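Local coordinates for protein TRAP dicarboxylate transporter, DctP subunit (Sulfurospirillum deleyianum, PDB 4OVS) that binds succinate and probably delivers it, as the periplasmic solute-binding component, to a TRAP dicarboxylate transporter, at residues S90-T95 and M171-L176; D105-I109 and M309-Y313. One frame throughout, in Å; residues are numbered along the deposited sequence.

Interaction 1. Residues S90-T95 and M171-L176; sequences SFSKFT and MSSHVL
Ser92 and Ser173 bring the two backbones nearest, CA to CA 5.6 Å, where a helical turn at 91-95 meets the residues that lead, through an inverse gamma turn centred on Ser172, into helix 174-181. Selenomethionine Met171 lies across the start of that helical turn. Met171 SE sits 3.4 Å from Ser90 OG, and a bend at its chi3 (-70°) swings CE round to Ser92 OG at 3.3 Å. Lys93 crosses this side chain at about a right angle, with its CE against Met171 CG; its NZ goes on to a salt bridge with Asp72 and a hydrogen bond to the bound succinate. Leu176 CD1 reaches Ser92 OG from the first turn of the helix. Ser92 OG itself is hydrogen-bonded to Asp105, as is the OG of the N-cap residue Ser173, whose capping bond to Val175 N is weak. Thr95 has OG1 between its own N and carbonyl carbon (chi1 66°), from where it donates to Ser92 O at 2.9 Å, entering on the same face of that carbonyl as Thr95 N. A water donates to Thr95 OG1 at 2.7 Å and accepts from His174 N, bridging the segments at the helix start. A valine in place of Thr95 would probably leave this water without its acceptor and Ser92 O with one donor fewer. Leu234 of strand 233-241 touches both Ser90 and Met171, and the succinate-binding residues Tyr236 and Arg169 lie close by: the contact borders the binding site, where the loop after strand 86-87 meets the start of helix 174-181, with strand 233-241 alongside.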
loop_
_atom_site.group_PDB
_atom_site.type_symbol
_atom_site.label_atom_id
_atom_site.label_comp_id
_atom_site.label_asym_id
_atom_site.label_seq_id
_atom_site.Cartn_x
_atom_site.Cartn_y
_atom_site.Cartn_z
ATOM N N SER A 90 0.076 4.328 1.778
ATOM C CA SER A 90 0.370 2.988 2.291
ATOM C C SER A 90 1.096 3.110 3.650
ATOM O O SER A 90 1.651 4.152 3.973
ATOM C CB SER A 90 1.220 2.196 1.328
ATOM O OG SER A 90 2.526 2.713 1.310
ATOM N N PHE A 91 1.084 2.032 4.432
ATOM C CA PHE A 91 1.670 2.045 5.768
ATOM C C PHE A 91 3.117 2.542 5.747
ATOM O O PHE A 91 3.566 3.288 6.617
ATOM C CB PHE A 91 1.580 0.629 6.394
ATOM C CG PHE A 91 0.156 0.068 6.484
ATOM C CD1 PHE A 91 -0.919 0.906 6.677
ATOM C CD2 PHE A 91 -0.084 -1.280 6.318
ATOM C CE1 PHE A 91 -2.197 0.416 6.712
ATOM C CE2 PHE A 91 -1.364 -1.783 6.338
ATOM C CZ PHE A 91 -2.415 -0.947 6.560
ATOM N N SER A 92 3.873 2.084 4.780
ATOM C CA SER A 92 5.299 2.474 4.668
ATOM C C SER A 92 5.487 3.985 4.616
ATOM O O SER A 92 6.507 4.506 5.051
ATOM C CB SER A 92 5.935 1.912 3.381
ATOM O OG SER A 92 6.017 0.491 3.375
ATOM N N LYS A 93 4.508 4.676 4.051
ATOM C CA LYS A 93 4.588 6.091 3.821
ATOM C C LYS A 93 4.512 6.871 5.148
ATOM O O LYS A 93 4.908 8.015 5.205
ATOM C CB LYS A 93 3.474 6.530 2.873
ATOM C CG LYS A 93 3.417 5.789 1.547
ATOM C CD LYS A 93 4.507 6.188 0.571
ATOM C CE LYS A 93 4.791 5.079 -0.456
ATOM N NZ LYS A 93 3.731 4.872 -1.459
ATOM N N PHE A 94 4.033 6.226 6.207
ATOM C CA PHE A 94 3.937 6.837 7.536
ATOM C C PHE A 94 5.159 6.600 8.423
ATOM O O PHE A 94 5.264 7.150 9.527
ATOM C CB PHE A 94 2.726 6.265 8.292
ATOM C CG PHE A 94 1.377 6.681 7.726
ATOM C CD1 PHE A 94 0.757 7.851 8.148
ATOM C CD2 PHE A 94 0.729 5.893 6.788
ATOM C CE1 PHE A 94 -0.465 8.228 7.658
ATOM C CE2 PHE A 94 -0.515 6.271 6.280
ATOM C CZ PHE A 94 -1.107 7.428 6.707
ATOM N N THR A 95 6.076 5.763 7.972
ATOM C CA THR A 95 7.080 5.242 8.895
ATOM C C THR A 95 8.122 6.258 9.373
ATOM O O THR A 95 8.789 6.006 10.361
ATOM C CB THR A 95 7.751 3.952 8.353
ATOM O OG1 THR A 95 8.532 4.230 7.176
ATOM C CG2 THR A 95 6.665 2.882 8.042
HETATM N N MSE A 171 9.533 1.203 -1.240
HETATM C CA MSE A 171 8.977 2.358 -0.553
HETATM C C MSE A 171 9.893 2.723 0.620
HETATM O O MSE A 171 10.769 1.922 1.012
HETATM C CB MSE A 171 7.593 2.024 -0.042
HETATM C CG MSE A 171 6.567 1.646 -1.125
HETATM SE SE MSE A 171 4.892 0.913 -0.283
HETATM C CE MSE A 171 5.594 -0.784 0.385
ATOM N N SER A 172 9.678 3.909 1.193
ATOM C CA SER A 172 10.630 4.462 2.152
ATOM C C SER A 172 10.410 3.916 3.534
ATOM O O SER A 172 9.709 4.513 4.332
ATOM C CB SER A 172 10.516 5.977 2.245
ATOM O OG SER A 172 11.566 6.481 3.070
ATOM N N SER A 173 11.045 2.795 3.823
ATOM C CA SER A 173 10.823 2.105 5.065
ATOM C C SER A 173 12.055 1.335 5.458
ATOM O O SER A 173 12.557 0.534 4.673
ATOM C CB SER A 173 9.684 1.108 4.887
ATOM O OG SER A 173 9.634 0.220 5.996
ATOM N N HIS A 174 12.537 1.543 6.679
ATOM C CA HIS A 174 13.733 0.839 7.135
ATOM C C HIS A 174 13.508 -0.661 7.177
ATOM O O HIS A 174 14.431 -1.429 6.948
ATOM C CB HIS A 174 14.218 1.362 8.487
ATOM C CG HIS A 174 14.589 2.809 8.456
ATOM N ND1 HIS A 174 14.153 3.711 9.402
ATOM C CD2 HIS A 174 15.353 3.513 7.587
ATOM C CE1 HIS A 174 14.637 4.908 9.122
ATOM N NE2 HIS A 174 15.365 4.815 8.024
ATOM N N VAL A 175 12.276 -1.099 7.388
ATOM C CA VAL A 175 12.033 -2.539 7.428
ATOM C C VAL A 175 12.251 -3.169 6.052
ATOM O O VAL A 175 12.896 -4.216 5.920
ATOM C CB VAL A 175 10.631 -2.871 7.937
ATOM C CG1 VAL A 175 10.155 -4.208 7.353
ATOM C CG2 VAL A 175 10.604 -2.858 9.487
ATOM N N LEU A 176 11.711 -2.535 5.017
ATOM C CA LEU A 176 11.929 -3.021 3.645
ATOM C C LEU A 176 13.379 -2.976 3.207
ATOM O O LEU A 176 13.803 -3.838 2.445
ATOM C CB LEU A 176 11.109 -2.227 2.661
ATOM C CG LEU A 176 9.617 -2.225 2.946
ATOM C CD1 LEU A 176 8.943 -1.352 1.926
ATOM C CD2 LEU A 176 9.000 -3.624 2.965
HETATM O O HOH W 1 11.080 4.015 8.140
#

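Interaction 2. Residues D105-I109 and M309-Y313; sequences DLPFI and MEAIY
Tyr313 lays its ring against Leu106 and Ile109, the two ends of a type II beta turn. From CB the side chain runs beside its own backbone N (chi1 -80°), which directs the ring back to the turn. Tyr313 CD1 meets Leu106 CD2 at 4.0 Å; CE1 lies 3.9 Å from Leu106 CB, so the leucine spreads over one face. On the same side of the ring plane, Ile109 CD1 approaches CE2 of Tyr313 obliquely, at 4.1 Å. At the tip, Tyr313 OH donates to Pro107 O at 2.9 Å; the oxygen lies in the plane of the tyrosine ring, whereas the hydroxyl stands above the carbonyl plane, 42° out of it. This buried bond ties the middle of the turn to the residues following helix 299-310.

Pro107 fills the next position: its CG lies against Met309 O, and Pro107 CD meets the end of Ile312, CD1, at 3.7 Å. Beyond it, Glu310 sends its extended chain to Phe108, bringing OE2 to 3.4 Å from Phe108 CB with carboxylate and ring planes nearly perpendicular (84°). Phe108 continues onto Trp305 and Gln306 of helix 299-310. Ile325 of helix 317-330 packs on both Leu106 and Ile109, and helix 174-181 contributes Gln179 against Pro107 and Met309; the turn is thus wedged among three helices.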
loop_
_atom_site.group_PDB
_atom_site.type_symbol
_atom_site.label_atom_id
_atom_site.label_comp_id
_atom_site.label_asym_id
_atom_site.label_seq_id
_atom_site.Cartn_x
_atom_site.Cartn_y
_atom_site.Cartn_z
ATOM N N ASP A 105 4.764 -3.777 7.699
ATOM C CA ASP A 105 5.694 -4.081 6.608
ATOM C C ASP A 105 6.551 -5.319 6.855
ATOM O O ASP A 105 7.212 -5.799 5.952
ATOM C CB ASP A 105 6.689 -2.940 6.422
ATOM C CG ASP A 105 6.157 -1.832 5.595
ATOM O OD1 ASP A 105 5.060 -1.989 5.007
ATOM O OD2 ASP A 105 6.851 -0.794 5.538
ATOM N N LEU A 106 6.593 -5.815 8.085
ATOM C CA LEU A 106 7.491 -6.931 8.382
ATOM C C LEU A 106 7.169 -8.127 7.505
ATOM O O LEU A 106 6.013 -8.454 7.292
ATOM C CB LEU A 106 7.387 -7.328 9.840
ATOM C CG LEU A 106 7.954 -6.325 10.836
ATOM C CD1 LEU A 106 7.465 -6.674 12.255
ATOM C CD2 LEU A 106 9.497 -6.299 10.743
ATOM N N PRO A 107 8.195 -8.773 6.965
ATOM C CA PRO A 107 7.918 -9.882 6.047
ATOM C C PRO A 107 7.245 -11.078 6.725
ATOM O O PRO A 107 7.688 -11.540 7.753
ATOM C CB PRO A 107 9.294 -10.238 5.489
ATOM C CG PRO A 107 10.290 -9.563 6.368
ATOM C CD PRO A 107 9.602 -8.366 6.955
ATOM N N PHE A 108 6.138 -11.530 6.143
ATOM C CA PHE A 108 5.390 -12.675 6.642
ATOM C C PHE A 108 4.702 -12.473 7.990
ATOM O O PHE A 108 4.322 -13.447 8.618
ATOM C CB PHE A 108 6.267 -13.915 6.713
ATOM C CG PHE A 108 6.729 -14.384 5.367
ATOM C CD1 PHE A 108 5.906 -15.157 4.575
ATOM C CD2 PHE A 108 7.965 -14.016 4.882
ATOM C CE1 PHE A 108 6.307 -15.579 3.313
ATOM C CE2 PHE A 108 8.387 -14.444 3.610
ATOM C CZ PHE A 108 7.553 -15.226 2.829
ATOM N N ILE A 109 4.485 -11.230 8.404
ATOM C CA ILE A 109 3.821 -10.976 9.686
ATOM C C ILE A 109 2.323 -11.372 9.649
ATOM O O ILE A 109 1.767 -11.869 10.628
ATOM C CB ILE A 109 4.029 -9.498 10.162
ATOM C CG1 ILE A 109 3.491 -9.302 11.586
ATOM C CG2 ILE A 109 3.334 -8.520 9.265
ATOM C CD1 ILE A 109 4.533 -9.319 12.657
HETATM N N MSE A 309 14.029 -13.941 5.764
HETATM C CA MSE A 309 13.457 -12.617 5.855
HETATM C C MSE A 309 12.981 -12.262 7.270
HETATM O O MSE A 309 12.996 -11.089 7.653
HETATM C CB MSE A 309 12.338 -12.463 4.821
HETATM C CG MSE A 309 12.869 -12.325 3.390
HETATM SE SE MSE A 309 11.424 -11.737 2.174
HETATM C CE MSE A 309 12.447 -10.637 0.874
ATOM N N GLU A 310 12.553 -13.251 8.040
ATOM C CA GLU A 310 12.154 -12.979 9.414
ATOM C C GLU A 310 13.343 -12.680 10.303
ATOM O O GLU A 310 13.195 -12.078 11.375
ATOM C CB GLU A 310 11.352 -14.137 9.978
ATOM C CG GLU A 310 9.966 -14.191 9.364
ATOM C CD GLU A 310 9.343 -15.557 9.453
ATOM O OE1 GLU A 310 9.947 -16.438 10.106
ATOM O OE2 GLU A 310 8.265 -15.748 8.832
ATOM N N ALA A 311 14.528 -13.078 9.860
ATOM C CA ALA A 311 15.728 -12.875 10.663
ATOM C C ALA A 311 15.936 -11.405 10.994
ATOM O O ALA A 311 16.701 -11.071 11.881
ATOM C CB ALA A 311 16.971 -13.446 9.940
ATOM N N ILE A 312 15.240 -10.524 10.282
ATOM C CA ILE A 312 15.408 -9.094 10.479
ATOM C C ILE A 312 14.606 -8.534 11.682
ATOM O O ILE A 312 14.829 -7.388 12.094
ATOM C CB ILE A 312 15.007 -8.323 9.214
ATOM C CG1 ILE A 312 13.484 -8.252 9.075
ATOM C CG2 ILE A 312 15.624 -8.970 7.935
ATOM C CD1 ILE A 312 13.028 -7.371 7.927
ATOM N N TYR A 313 13.665 -9.310 12.222
ATOM C CA TYR A 313 12.720 -8.761 13.214
ATOM C C TYR A 313 13.443 -8.110 14.412
ATOM O O TYR A 313 13.061 -7.024 14.863
ATOM C CB TYR A 313 11.750 -9.837 13.732
ATOM C CG TYR A 313 10.552 -10.203 12.855
ATOM C CD1 TYR A 313 10.596 -10.109 11.473
ATOM C CD2 TYR A 313 9.384 -10.684 13.433
ATOM C CE1 TYR A 313 9.485 -10.475 10.682
ATOM C CE2 TYR A 313 8.291 -11.045 12.664
ATOM C CZ TYR A 313 8.346 -10.949 11.289
ATOM O OH TYR A 313 7.221 -11.310 10.558
#

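The segments alternate along the chain: 90-95, 105-109, 171-176, then 309-313. Both first segments belong to the long connection between strand 86-87 and helix 113-120, and helix 174-181 opens within interaction 1 and packs against interaction 2; the two centres lie about 13 Å apart. Asp105 couples them most directly, its OD2 standing 2.7 Å from Ser92 OG and 3.0 Å from Ser173 OG in probable hydrogen bonds, so one carboxylate oxygen joins three of the four segments. Val175 O packs against Ile312 CD1. The centre of interaction 1, which flanks the succinate site, lies about 9 Å from the centre of the chain; that of interaction 2, about 17 Å, where it links this region to the C-terminal helices.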